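Long-range contacts in uronate isomerase (Caulobacter crescentus, PDB 2Q01), which catalyses the isomerisation of D-glucuronate to D-fructuronate and of D-galacturonate to D-tagaturonate in the pentose and glucuronate interconversion pathway: residues 21-25 with 441-445; 25-29 with 433-438; 407-411 with 457-461; 414-418 with 428-432. Numbering follows the deposited sequence.

Contact 1 (21-25 with 441-445); sequences TRSYA and ARMVA
Both segments are alpha-helical: 21-25 belongs to helix 19-30, and 441-445 is the last part of helix 425-445. Their axes approach to 8.4 Å at a signed angle of 127°, so the helices cross obliquely in a mainly antiparallel sense. The closest CA pair is A25 with A441, 4.9 Å apart. Such a close pair of backbones needs small residues. The CB of A441 lies 3.3 Å from O of T21 and 3.8 Å from CB of A25. Y24 (chi1 m) lays its ring along the other helix. CG1 of V444 (chi1 t) sits 3.6 Å from the Y24 ring centroid, over one face, in a CH-pi contact. CB of A445 is 3.5 Å from OG1 of T21, which hydrogen-bonds to D18. No hydrogen bond joins the segments. This is apolar helix-helix packing at a subunit interface: O of A445 accepts a hydrogen bond from R22 of the second subunit. Within the chain, Y24 and V444 both rest on L451 of helix 451-469.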
# COMPACT_ATOMS: atom_id res chain seq x y z
N THR B 21 3.77 -21.51 -15.58
CA THR B 21 2.79 -20.43 -15.46
C THR B 21 2.54 -19.77 -16.82
O THR B 21 1.39 -19.59 -17.23
CB THR B 21 3.22 -19.39 -14.41
OG1 THR B 21 3.58 -20.05 -13.19
CG2 THR B 21 2.09 -18.42 -14.10
N ARG B 22 3.63 -19.45 -17.51
CA ARG B 22 3.59 -18.84 -18.84
C ARG B 22 2.75 -19.62 -19.84
O ARG B 22 2.02 -19.02 -20.64
CB ARG B 22 5.03 -18.67 -19.37
CG ARG B 22 5.16 -18.20 -20.82
CD ARG B 22 6.57 -17.72 -21.11
NE ARG B 22 6.79 -16.39 -20.55
CZ ARG B 22 7.67 -15.50 -21.01
NH1 ARG B 22 8.43 -15.79 -22.06
NH2 ARG B 22 7.78 -14.32 -20.42
N SER B 23 2.84 -20.95 -19.78
CA SER B 23 2.12 -21.79 -20.72
C SER B 23 0.63 -21.90 -20.42
O SER B 23 -0.18 -22.06 -21.33
CB SER B 23 2.74 -23.18 -20.81
OG SER B 23 2.30 -23.81 -22.00
N TYR B 24 0.27 -21.80 -19.13
CA TYR B 24 -1.15 -21.68 -18.75
C TYR B 24 -1.68 -20.33 -19.24
O TYR B 24 -2.77 -20.25 -19.81
CB TYR B 24 -1.34 -21.77 -17.23
CG TYR B 24 -1.32 -23.16 -16.61
CD1 TYR B 24 -0.50 -23.43 -15.52
CD2 TYR B 24 -2.15 -24.18 -17.08
CE1 TYR B 24 -0.47 -24.69 -14.93
CE2 TYR B 24 -2.13 -25.45 -16.49
CZ TYR B 24 -1.29 -25.69 -15.41
OH TYR B 24 -1.25 -26.93 -14.81
N ALA B 25 -0.88 -19.28 -19.02
CA ALA B 25 -1.19 -17.91 -19.43
C ALA B 25 -1.44 -17.80 -20.93
O ALA B 25 -2.48 -17.28 -21.35
CB ALA B 25 -0.07 -16.96 -19.01
N ALA B 441 -3.31 -17.69 -14.50
CA ALA B 441 -2.27 -18.72 -14.67
C ALA B 441 -1.50 -19.00 -13.40
O ALA B 441 -1.14 -20.15 -13.14
CB ALA B 441 -1.32 -18.31 -15.74
N ARG B 442 -1.24 -17.96 -12.60
CA ARG B 442 -0.57 -18.13 -11.32
C ARG B 442 -1.48 -18.81 -10.30
O ARG B 442 -1.00 -19.53 -9.43
CB ARG B 442 -0.08 -16.79 -10.77
CG ARG B 442 1.28 -16.88 -10.09
CD ARG B 442 1.26 -16.32 -8.68
NE ARG B 442 0.85 -14.92 -8.62
CZ ARG B 442 0.44 -14.31 -7.52
NH1 ARG B 442 0.37 -14.98 -6.37
NH2 ARG B 442 0.09 -13.03 -7.56
N MET B 443 -2.79 -18.58 -10.42
CA MET B 443 -3.76 -19.26 -9.57
C MET B 443 -3.81 -20.74 -9.90
O MET B 443 -3.91 -21.57 -9.01
CB MET B 443 -5.18 -18.65 -9.70
CG MET B 443 -5.30 -17.16 -9.36
SD MET B 443 -4.64 -16.71 -7.75
CE MET B 443 -6.05 -17.06 -6.71
N VAL B 444 -3.72 -21.06 -11.20
CA VAL B 444 -3.72 -22.45 -11.65
C VAL B 444 -2.41 -23.17 -11.31
O VAL B 444 -2.44 -24.30 -10.82
CB VAL B 444 -4.04 -22.56 -13.16
CG1 VAL B 444 -3.96 -24.01 -13.63
CG2 VAL B 444 -5.42 -22.02 -13.43
N ALA B 445 -1.28 -22.50 -11.54
CA ALA B 445 0.06 -23.06 -11.26
C ALA B 445 0.30 -23.33 -9.78
O ALA B 445 1.01 -24.27 -9.43
CB ALA B 445 1.14 -22.15 -11.81

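Contact 2 (25-29 with 433-438); sequences ARGLY and RRVDSA
A25 opens the first segment, which is helical throughout, as is 433-438. The two helix axes pass 8.3 Å apart at a signed angle of 131°, mainly antiparallel. A25 marks the register: its CA is 4.8 Å from CA of S437. Carbonyl O of A25 is 3.5 Å from CB of S437, and CB of A25 is 4.1 Å from CA of A438. These small residues permit close helix-helix packing, which joins the N-terminal helix 19-30 to helix 425-445 in this TIM-barrel-clan protein. L28 (chi1 m, chi2 t) points toward the partner helix, with CB 4.0 Å from OG of S437. OG of S437 (chi1 m) itself donates to O of R433 at 2.7 Å. Y29 has the most surface buried by the contact. With chi1 t, its ring lies over the R434 side chain; CG of R434 is 4.0 Å from the Y29 ring centroid, a CH-pi contact. R434 (m, t, t) gives a weak hydrogen bond, NH1 to OH of Y29 at 3.2 Å. D430 hydrogen-bonds to Y29 and forms a salt bridge with R434, which also reaches the carbonyl of E11. Helix 451-469 packs against L28 and S437, while helix 393-407 meets V435 and A438.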
# COMPACT_ATOMS: atom_id res chain seq x y z
N ALA B 25 -0.88 -19.28 -19.02
CA ALA B 25 -1.19 -17.91 -19.43
C ALA B 25 -1.44 -17.80 -20.93
O ALA B 25 -2.48 -17.28 -21.35
CB ALA B 25 -0.07 -16.96 -19.01
N ARG B 26 -0.51 -18.34 -21.70
CA ARG B 26 -0.59 -18.41 -23.17
C ARG B 26 -1.88 -19.09 -23.64
O ARG B 26 -2.52 -18.62 -24.59
CB ARG B 26 0.63 -19.16 -23.71
CG ARG B 26 0.76 -19.17 -25.21
CD ARG B 26 1.85 -20.12 -25.67
NE ARG B 26 3.19 -19.64 -25.34
CZ ARG B 26 4.04 -20.26 -24.52
NH1 ARG B 26 5.24 -19.74 -24.30
NH2 ARG B 26 3.69 -21.40 -23.92
N GLY B 27 -2.25 -20.17 -22.96
CA GLY B 27 -3.46 -20.92 -23.28
C GLY B 27 -4.75 -20.19 -22.98
O GLY B 27 -5.72 -20.28 -23.74
N LEU B 28 -4.77 -19.46 -21.87
CA LEU B 28 -5.94 -18.69 -21.45
C LEU B 28 -6.13 -17.47 -22.34
O LEU B 28 -7.27 -17.09 -22.65
CB LEU B 28 -5.83 -18.27 -19.99
CG LEU B 28 -5.89 -19.37 -18.93
CD1 LEU B 28 -5.49 -18.83 -17.59
CD2 LEU B 28 -7.25 -20.02 -18.84
N TYR B 29 -5.02 -16.86 -22.74
CA TYR B 29 -5.01 -15.70 -23.61
C TYR B 29 -5.50 -16.00 -25.01
O TYR B 29 -6.23 -15.20 -25.59
CB TYR B 29 -3.61 -15.08 -23.63
CG TYR B 29 -3.39 -14.00 -24.66
CD1 TYR B 29 -4.03 -12.76 -24.55
CD2 TYR B 29 -2.54 -14.21 -25.74
CE1 TYR B 29 -3.82 -11.76 -25.50
CE2 TYR B 29 -2.33 -13.22 -26.69
CZ TYR B 29 -2.96 -12.00 -26.55
OH TYR B 29 -2.75 -11.03 -27.50
N ARG B 433 -5.93 -8.27 -21.36
CA ARG B 433 -6.12 -9.70 -21.58
C ARG B 433 -4.92 -10.56 -21.18
O ARG B 433 -5.10 -11.65 -20.65
CB ARG B 433 -6.54 -9.94 -23.03
CG ARG B 433 -7.93 -9.39 -23.33
CD ARG B 433 -8.22 -9.25 -24.82
NE ARG B 433 -9.55 -8.67 -25.00
CZ ARG B 433 -10.25 -8.68 -26.13
NH1 ARG B 433 -9.77 -9.25 -27.23
NH2 ARG B 433 -11.46 -8.13 -26.15
N ARG B 434 -3.71 -10.06 -21.41
CA ARG B 434 -2.48 -10.78 -21.05
C ARG B 434 -2.22 -10.80 -19.55
O ARG B 434 -1.79 -11.82 -19.02
CB ARG B 434 -1.27 -10.17 -21.75
CG ARG B 434 -1.29 -10.37 -23.24
CD ARG B 434 -0.11 -9.75 -23.93
NE ARG B 434 -0.15 -10.12 -25.34
CZ ARG B 434 0.55 -11.12 -25.87
NH1 ARG B 434 0.42 -11.38 -27.16
NH2 ARG B 434 1.37 -11.84 -25.13
N VAL B 435 -2.47 -9.66 -18.89
CA VAL B 435 -2.28 -9.53 -17.44
C VAL B 435 -3.30 -10.38 -16.67
O VAL B 435 -2.93 -11.06 -15.71
CB VAL B 435 -2.30 -8.05 -16.98
CG1 VAL B 435 -2.33 -7.94 -15.46
CG2 VAL B 435 -1.09 -7.32 -17.53
N ASP B 436 -4.55 -10.35 -17.12
CA ASP B 436 -5.60 -11.22 -16.57
C ASP B 436 -5.26 -12.70 -16.79
O ASP B 436 -5.52 -13.53 -15.91
CB ASP B 436 -6.97 -10.91 -17.19
CG ASP B 436 -7.58 -9.62 -16.66
OD1 ASP B 436 -8.69 -9.27 -17.13
OD2 ASP B 436 -6.97 -8.94 -15.80
N SER B 437 -4.71 -13.02 -17.96
CA SER B 437 -4.24 -14.37 -18.25
C SER B 437 -3.09 -14.79 -17.34
O SER B 437 -3.09 -15.90 -16.84
CB SER B 437 -3.81 -14.51 -19.71
OG SER B 437 -4.93 -14.38 -20.56
N ALA B 438 -2.14 -13.87 -17.12
CA ALA B 438 -1.01 -14.10 -16.22
C ALA B 438 -1.43 -14.34 -14.77
O ALA B 438 -0.88 -15.22 -14.09
CB ALA B 438 -0.05 -12.93 -16.29

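Contact 3 (407-411 with 457-461). With K (potassium ion), chain E.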
# COMPACT_ATOMS: atom_id res chain seq x y z
N ALA B 407 -13.74 -9.41 -2.77
CA ALA B 407 -14.79 -9.11 -3.73
C ALA B 407 -15.08 -10.28 -4.69
O ALA B 407 -16.19 -10.41 -5.20
CB ALA B 407 -14.46 -7.84 -4.52
N GLY B 408 -14.09 -11.12 -4.93
CA GLY B 408 -14.20 -12.15 -5.95
C GLY B 408 -14.03 -11.52 -7.32
O GLY B 408 -13.58 -10.38 -7.43
N PHE B 409 -14.39 -12.27 -8.35
CA PHE B 409 -14.29 -11.79 -9.73
C PHE B 409 -15.59 -11.20 -10.22
O PHE B 409 -15.60 -10.36 -11.13
CB PHE B 409 -13.88 -12.93 -10.66
CG PHE B 409 -12.46 -13.39 -10.49
CD1 PHE B 409 -11.42 -12.69 -11.08
CD2 PHE B 409 -12.17 -14.53 -9.74
CE1 PHE B 409 -10.10 -13.12 -10.94
CE2 PHE B 409 -10.86 -14.97 -9.60
CZ PHE B 409 -9.82 -14.26 -10.19
N TYR B 410 -16.70 -11.63 -9.62
CA TYR B 410 -18.02 -11.34 -10.15
C TYR B 410 -18.59 -10.05 -9.59
O TYR B 410 -19.67 -9.61 -9.98
CB TYR B 410 -18.94 -12.54 -9.92
CG TYR B 410 -18.43 -13.79 -10.60
CD1 TYR B 410 -17.65 -14.72 -9.92
CD2 TYR B 410 -18.70 -14.04 -11.95
CE1 TYR B 410 -17.16 -15.85 -10.54
CE2 TYR B 410 -18.22 -15.17 -12.59
CZ TYR B 410 -17.45 -16.07 -11.87
OH TYR B 410 -16.96 -17.21 -12.49
N ASN B 411 -17.82 -9.45 -8.68
CA ASN B 411 -18.05 -8.11 -8.16
C ASN B 411 -17.15 -7.08 -8.84
O ASN B 411 -17.02 -5.95 -8.37
CB ASN B 411 -17.79 -8.09 -6.66
CG ASN B 411 -18.94 -8.66 -5.85
OD1 ASN B 411 -20.10 -8.33 -6.10
ND2 ASN B 411 -18.63 -9.45 -4.84
N LEU B 457 -13.41 -18.05 -16.42
CA LEU B 457 -13.19 -16.70 -15.90
C LEU B 457 -12.58 -15.73 -16.89
O LEU B 457 -12.98 -14.58 -16.93
CB LEU B 457 -12.35 -16.72 -14.62
CG LEU B 457 -13.23 -16.87 -13.39
CD1 LEU B 457 -12.43 -17.22 -12.17
CD2 LEU B 457 -14.01 -15.59 -13.16
N ILE B 458 -11.61 -16.19 -17.68
CA ILE B 458 -10.96 -15.33 -18.65
C ILE B 458 -11.95 -14.77 -19.69
O ILE B 458 -11.90 -13.59 -20.03
CB ILE B 458 -9.69 -16.00 -19.28
CG1 ILE B 458 -8.81 -14.98 -19.99
CG2 ILE B 458 -10.06 -17.15 -20.21
CD1 ILE B 458 -8.03 -14.10 -19.08
N VAL B 459 -12.88 -15.61 -20.14
CA VAL B 459 -13.90 -15.23 -21.12
C VAL B 459 -14.95 -14.30 -20.49
O VAL B 459 -15.41 -13.35 -21.13
CB VAL B 459 -14.56 -16.48 -21.77
CG1 VAL B 459 -15.56 -16.08 -22.86
CG2 VAL B 459 -13.49 -17.37 -22.37
N ASP B 460 -15.30 -14.56 -19.23
CA ASP B 460 -16.24 -13.73 -18.48
C ASP B 460 -15.67 -12.33 -18.28
O ASP B 460 -16.28 -11.34 -18.69
CB ASP B 460 -16.57 -14.36 -17.12
CG ASP B 460 -17.73 -15.33 -17.19
OD1 ASP B 460 -18.48 -15.32 -18.19
OD2 ASP B 460 -17.91 -16.11 -16.23
N LEU B 461 -14.48 -12.28 -17.68
CA LEU B 461 -13.74 -11.04 -17.44
C LEU B 461 -13.57 -10.17 -18.69
O LEU B 461 -13.66 -8.94 -18.61
CB LEU B 461 -12.36 -11.36 -16.85
CG LEU B 461 -12.11 -11.37 -15.33
CD1 LEU B 461 -13.27 -11.89 -14.50
CD2 LEU B 461 -10.82 -12.12 -15.00
K K E . -21.61 -6.31 -5.12
O HOH W 1 -23.21 -6.87 -7.12
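F409, L457 and Y410 carry most of this contact between the loop after helix 393-407 and helix 451-469. The F409 side chain points toward the helix. CD2 of F409 is 3.6 Å from CD1 of L457, and CD1 of F409 is 4.0 Å from CD1 of L461. CD1 of L457 also makes an off-centre CH-pi contact, 4.1 Å from the F409 ring centroid. Y410 reaches the same leucine by its far end: OH of Y410 is 3.4 Å from CD2 of L457. L457 thus touches both aromatic side chains; its CD2 lies close to F409 as well as to Y410. OD2 of D460 is 3.8 Å from CE2 of Y410, at the ring edge, while OD1 of D460 hydrogen-bonds to N464. The Y410 ring also makes an edge-to-face pair with Y108 of the second subunit. Next in sequence, ND2 of N411 donates to O of A407 at 2.6 Å. OD1 of N411 binds potassium at 2.7 Å, and water 1 is 2.6 Å from the ion. Carbonyls of A375, Y378 and L381, and of S75 in the second subunit, complete the site. No hydrogen bond crosses between the segments, so hydrophobic contact holds loop to helix, while the adjoining ion links two subunits.

Contact 4 (414-418 with 428-432)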
# COMPACT_ATOMS: atom_id res chain seq x y z
N GLY B 414 -14.67 -6.02 -15.33
CA GLY B 414 -13.75 -6.18 -16.44
C GLY B 414 -12.88 -4.95 -16.66
O GLY B 414 -12.40 -4.34 -15.71
N PHE B 415 -12.69 -4.58 -17.92
CA PHE B 415 -11.74 -3.55 -18.30
C PHE B 415 -12.38 -2.46 -19.16
O PHE B 415 -13.20 -2.75 -20.03
CB PHE B 415 -10.54 -4.19 -19.04
CG PHE B 415 -9.55 -3.20 -19.59
CD1 PHE B 415 -8.61 -2.60 -18.76
CD2 PHE B 415 -9.55 -2.87 -20.95
CE1 PHE B 415 -7.69 -1.67 -19.27
CE2 PHE B 415 -8.63 -1.94 -21.46
CZ PHE B 415 -7.71 -1.36 -20.63
N ASN B 416 -12.01 -1.21 -18.88
CA ASN B 416 -12.26 -0.11 -19.80
C ASN B 416 -10.96 0.62 -20.10
O ASN B 416 -10.09 0.73 -19.24
CB ASN B 416 -13.36 0.83 -19.29
CG ASN B 416 -12.99 1.55 -18.00
OD1 ASN B 416 -13.33 1.10 -16.91
ND2 ASN B 416 -12.30 2.67 -18.13
N ASP B 417 -10.81 1.11 -21.33
CA ASP B 417 -9.54 1.71 -21.75
C ASP B 417 -9.37 3.15 -21.28
O ASP B 417 -8.23 3.58 -21.03
CB ASP B 417 -9.36 1.60 -23.26
CG ASP B 417 -10.57 2.07 -24.04
OD1 ASP B 417 -11.22 1.22 -24.69
OD2 ASP B 417 -10.89 3.28 -24.01
N ASP B 418 -10.49 3.88 -21.18
CA ASP B 418 -10.55 5.27 -20.69
C ASP B 418 -9.55 6.21 -21.39
O ASP B 418 -8.80 6.96 -20.74
CB ASP B 418 -10.38 5.31 -19.16
CG ASP B 418 -10.79 6.65 -18.55
OD1 ASP B 418 -11.79 7.25 -19.00
OD2 ASP B 418 -10.10 7.11 -17.62
N ARG B 428 -4.40 -1.45 -25.63
CA ARG B 428 -4.75 -1.39 -24.21
C ARG B 428 -5.58 -2.57 -23.75
O ARG B 428 -5.41 -3.06 -22.63
CB ARG B 428 -5.50 -0.09 -23.90
CG ARG B 428 -4.60 1.12 -23.84
CD ARG B 428 -5.39 2.40 -24.03
NE ARG B 428 -4.51 3.56 -24.20
CZ ARG B 428 -3.99 4.28 -23.20
NH1 ARG B 428 -4.25 3.96 -21.94
NH2 ARG B 428 -3.21 5.31 -23.47
N HIS B 429 -6.49 -3.01 -24.61
CA HIS B 429 -7.30 -4.20 -24.35
C HIS B 429 -6.49 -5.49 -24.41
O HIS B 429 -6.78 -6.42 -23.67
CB HIS B 429 -8.49 -4.28 -25.30
CG HIS B 429 -9.71 -3.60 -24.78
ND1 HIS B 429 -9.91 -2.24 -24.88
CD2 HIS B 429 -10.80 -4.09 -24.14
CE1 HIS B 429 -11.06 -1.92 -24.32
NE2 HIS B 429 -11.62 -3.02 -23.86
N ASP B 430 -5.47 -5.52 -25.27
CA ASP B 430 -4.54 -6.65 -25.33
C ASP B 430 -3.74 -6.80 -24.03
O ASP B 430 -3.57 -7.92 -23.54
CB ASP B 430 -3.58 -6.52 -26.51
CG ASP B 430 -2.93 -7.84 -26.86
OD1 ASP B 430 -1.74 -8.03 -26.53
OD2 ASP B 430 -3.62 -8.70 -27.44
N VAL B 431 -3.26 -5.68 -23.49
CA VAL B 431 -2.55 -5.65 -22.20
C VAL B 431 -3.44 -6.18 -21.08
O VAL B 431 -3.00 -6.98 -20.26
CB VAL B 431 -2.05 -4.21 -21.87
CG1 VAL B 431 -1.54 -4.09 -20.43
CG2 VAL B 431 -0.97 -3.79 -22.82
N ALA B 432 -4.70 -5.75 -21.07
CA ALA B 432 -5.69 -6.22 -20.09
C ALA B 432 -5.85 -7.73 -20.14
O ALA B 432 -5.89 -8.39 -19.11
CB ALA B 432 -7.03 -5.56 -20.34
O HOH W 2 -6.27 1.58 -20.98
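The F415 rotamer sets this contact. With chi1 t, its ring swings onto the start of helix 425-445. CB of A432 lies over one face of the F415 ring, 3.7 Å from the centroid, a CH-pi contact. The ring edge turns to the face of H429. This T-shaped pair has centroids 4.8 Å apart and planes at 88°. H429 (chi1 m) reaches the loop with its imidazole: CE1 of H429 is 3.2 Å from OD1 of D417. D417 takes chi1 p, and its OD1 hydrogen-bonds to S39. NE2 of H429 pairs with the carbonyl of I38. R428 (chi1 m, chi2 and chi3 t) brings CD to 4.1 Å from CB of D417. Water 2 donates to O of D417 at 2.8 Å and accepts from NH1 of R428 at 3.3 Å. The contact fastens the loop to its own following helix, beside strand 37-39 of a parallel sheet in this TIM-barrel-clan fold. That strand meets H429, helix 393-407 packs on F415, and W118 of helix 114-126 gives R428 a cation-pi partner.

How the contacts relate
Helix 19-30 comes first in the chain. Contacts 1 and 2 join it to helix 425-445, each closing a loop of over 400 residues. They share A25 and together continue one helix-helix interface. Contact 3 follows, closing a loop of 45 residues from the end of helix 393-407 to helix 451-469. It crosses contacts 1 and 2, and I458 packs against S437 and L28 of contact 2. Contact 4 closes the shortest loop, nine residues, and is nested inside the other three. Y29 of contact 2 probably hydrogen-bonds to D430 of contact 4. The set ties the N-terminal helix to the C-terminal helices; contacts 1 and 3 also touch the second subunit.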